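PDB 2YV9: chloride intracellular channel exc-4 from Caenorhabditis elegans, which regulates the lumen size of the growing excretory canal and may insert into membranes to form chloride ion channels. Local coordinates for the interface of chains A and B. Numbering follows the deposited sequence. Chains: chain A/B, Chloride intracellular channel exc-4.

The interface of chains A and B. Residues chain A 39, 42-43, 94, 98, 194; chain B 93, 95.
B:Arg95, in the first turn of helix 94-107, and B:Asp93, an extended loop residue two places before it, meet residues of helices 38-52, 94-107 and 190-210 of chain A. They illustrate how an arginine held by an aspartate of its own chain can at the same time be gripped by carboxylates of another. Side-on, the guanidinium of B:Arg95 gives NE to B:Asp93 OD2 at 3.0 Å and NH2 to OD1 of the same carboxylate, while the backbone N of B:Arg95 also bonds OD2. End-on, its two terminal nitrogens face A:Glu42: B:Arg95 NH2 bonds OE1 and B:Arg95 NH1 bonds OE2 at 2.9 Å, both nearly straight. The glutamate oxygens lie in the guanidinium plane, but the arginine nitrogens stand above the carboxylate plane, the two groups being turned 41° apart. A:Glu42 reaches this point with CG anti to the backbone N (chi1 177°) and an extended chain. A:Glu98 comes in from another edge, its OE1 taking a second bond from B:Arg95 NH1 at 2.9 Å. The carboxylate of A:Glu194 lies farther off, with OE2 4.1 Å from B:Arg95 NH1, and may add to the negative field. Over one guanidinium face sits the rim of the A:Phe43 ring, whose CZ is 3.8 Å from B:Arg95 CZ, whereas A:Phe39 meets the edge through CD1. B:Asp93 OD1 also accepts a hydrogen bond from A:Asn94 ND2 at 2.9 Å, from the face opposite to B:Arg95 NH2, so the aspartate ties both chains together. A methionine in place of B:Arg95 would probably leave the carboxylates of A:Glu42 and A:Glu98 without their shared cation and B:Asp93 freer to turn. Repeated by two-fold symmetry, this charged network joins the two copies in the crystal; because the protein is a monomer, the pairing may reflect crystal packing.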
ATOM      1  N   PHE A  39       2.530   8.419   1.744  1.00 20.76           N
ATOM      2  CA  PHE A  39       2.031   7.752   0.507  1.00 22.31           C
ATOM      3  C   PHE A  39       0.847   8.529  -0.064  1.00 21.55           C
ATOM      4  O   PHE A  39       0.707   8.654  -1.257  1.00 25.30           O
ATOM      5  CB  PHE A  39       1.749   6.302   0.805  1.00 23.45           C
ATOM      6  CG  PHE A  39       2.935   5.628   1.350  1.00 21.98           C
ATOM      7  CD1 PHE A  39       4.029   5.390   0.531  1.00 25.57           C
ATOM      8  CD2 PHE A  39       3.070   5.405   2.694  1.00 25.70           C
ATOM      9  CE1 PHE A  39       5.194   4.791   1.051  1.00 32.47           C
ATOM     10  CE2 PHE A  39       4.246   4.841   3.193  1.00 27.95           C
ATOM     11  CZ  PHE A  39       5.282   4.526   2.366  1.00 28.90           C
ATOM     12  N   GLU A  42       2.448  11.530  -1.822  1.00 21.59           N
ATOM     13  CA  GLU A  42       3.088  11.065  -3.065  1.00 19.41           C
ATOM     14  C   GLU A  42       2.028  10.990  -4.195  1.00 21.68           C
ATOM     15  O   GLU A  42       2.216  11.574  -5.255  1.00 22.89           O
ATOM     16  CB  GLU A  42       3.676   9.679  -2.843  1.00 23.48           C
ATOM     17  CG  GLU A  42       4.310   9.035  -4.069  1.00 20.98           C
ATOM     18  CD  GLU A  42       5.008   7.716  -3.796  1.00 26.24           C
ATOM     19  OE1 GLU A  42       4.931   7.186  -2.658  1.00 24.28           O
ATOM     20  OE2 GLU A  42       5.601   7.175  -4.754  1.00 21.86           O
ATOM     21  N   PHE A  43       0.944  10.241  -4.002  1.00 23.07           N
ATOM     22  CA  PHE A  43      -0.028  10.083  -5.069  1.00 21.55           C
ATOM     23  C   PHE A  43      -0.802  11.353  -5.355  1.00 22.31           C
ATOM     24  O   PHE A  43      -1.174  11.622  -6.522  1.00 25.99           O
ATOM     25  CB  PHE A  43      -0.961   8.900  -4.862  1.00 24.68           C
ATOM     26  CG  PHE A  43      -0.238   7.611  -4.831  1.00 20.19           C
ATOM     27  CD1 PHE A  43       0.606   7.262  -5.867  1.00 21.41           C
ATOM     28  CD2 PHE A  43      -0.342   6.753  -3.766  1.00 22.72           C
ATOM     29  CE1 PHE A  43       1.310   6.082  -5.830  1.00 23.94           C
ATOM     30  CE2 PHE A  43       0.358   5.561  -3.753  1.00 20.59           C
ATOM     31  CZ  PHE A  43       1.180   5.233  -4.752  1.00 23.52           C
ATOM     32  N   ASN A  94      -1.237   0.184  -3.182  1.00 21.13           N
ATOM     33  CA  ASN A  94      -0.360   1.238  -3.763  1.00 22.68           C
ATOM     34  C   ASN A  94       0.183   0.841  -5.127  1.00 21.86           C
ATOM     35  O   ASN A  94       0.453   1.728  -6.000  1.00 26.00           O
ATOM     36  CB  ASN A  94       0.750   1.653  -2.766  1.00 22.75           C
ATOM     37  CG  ASN A  94       0.204   2.456  -1.577  1.00 22.17           C
ATOM     38  OD1 ASN A  94      -1.009   2.664  -1.467  1.00 22.81           O
ATOM     39  ND2 ASN A  94       1.094   2.971  -0.743  1.00 25.33           N
ATOM     40  N   GLU A  98      -0.489   3.422  -8.263  1.00 20.53           N
ATOM     41  CA  GLU A  98       0.651   3.876  -9.086  1.00 22.93           C
ATOM     42  C   GLU A  98       0.483   3.419 -10.530  1.00 22.78           C
ATOM     43  O   GLU A  98       0.784   4.165 -11.462  1.00 24.37           O
ATOM     44  CB  GLU A  98       1.959   3.322  -8.599  1.00 24.47           C
ATOM     45  CG  GLU A  98       3.163   3.923  -9.281  1.00 28.21           C
ATOM     46  CD  GLU A  98       4.438   3.325  -8.731  1.00 34.78           C
ATOM     47  OE1 GLU A  98       5.063   3.974  -7.896  1.00 26.02           O
ATOM     48  OE2 GLU A  98       4.780   2.172  -9.050  1.00 34.48           O
ATOM     49  N   GLU A 194       8.174  11.610  -3.623  1.00 21.74           N
ATOM     50  CA  GLU A 194       8.627  10.897  -2.424  1.00 16.84           C
ATOM     51  C   GLU A 194       9.600  11.733  -1.574  1.00 20.60           C
ATOM     52  O   GLU A 194       9.461  11.848  -0.350  1.00 22.06           O
ATOM     53  CB  GLU A 194       9.275   9.586  -2.821  1.00 20.68           C
ATOM     54  CG  GLU A 194       8.250   8.694  -3.525  1.00 21.75           C
ATOM     55  CD  GLU A 194       8.852   7.560  -4.332  1.00 26.92           C
ATOM     56  OE1 GLU A 194      10.095   7.403  -4.334  1.00 24.30           O
ATOM     57  OE2 GLU A 194       8.039   6.787  -4.912  1.00 26.89           O
TER
ATOM     58  N   ASP B  93       6.087  -0.762   2.107  1.00 22.91           N
ATOM     59  CA  ASP B  93       5.129  -0.483   1.059  1.00 27.19           C
ATOM     60  C   ASP B  93       5.089  -1.692   0.136  1.00 22.27           C
ATOM     61  O   ASP B  93       6.134  -2.314  -0.154  1.00 24.18           O
ATOM     62  CB  ASP B  93       5.571   0.764   0.296  1.00 26.55           C
ATOM     63  CG  ASP B  93       4.603   1.174  -0.812  1.00 26.42           C
ATOM     64  OD1 ASP B  93       3.909   2.206  -0.640  1.00 23.26           O
ATOM     65  OD2 ASP B  93       4.547   0.463  -1.848  1.00 26.26           O
ATOM     66  N   ARG B  95       4.758  -1.954  -2.918  1.00 22.02           N
ATOM     67  CA  ARG B  95       5.578  -1.799  -4.104  1.00 22.48           C
ATOM     68  C   ARG B  95       7.011  -2.242  -3.796  1.00 25.10           C
ATOM     69  O   ARG B  95       7.653  -2.871  -4.634  1.00 26.89           O
ATOM     70  CB  ARG B  95       5.579  -0.335  -4.607  1.00 21.83           C
ATOM     71  CG  ARG B  95       4.280   0.096  -5.195  1.00 26.04           C
ATOM     72  CD  ARG B  95       4.231   1.604  -5.393  1.00 24.63           C
ATOM     73  NE  ARG B  95       4.250   2.320  -4.123  1.00 23.72           N
ATOM     74  CZ  ARG B  95       4.481   3.621  -3.992  1.00 27.95           C
ATOM     75  NH1 ARG B  95       4.680   4.396  -5.076  1.00 26.33           N
ATOM     76  NH2 ARG B  95       4.504   4.173  -2.791  1.00 23.37           N
TER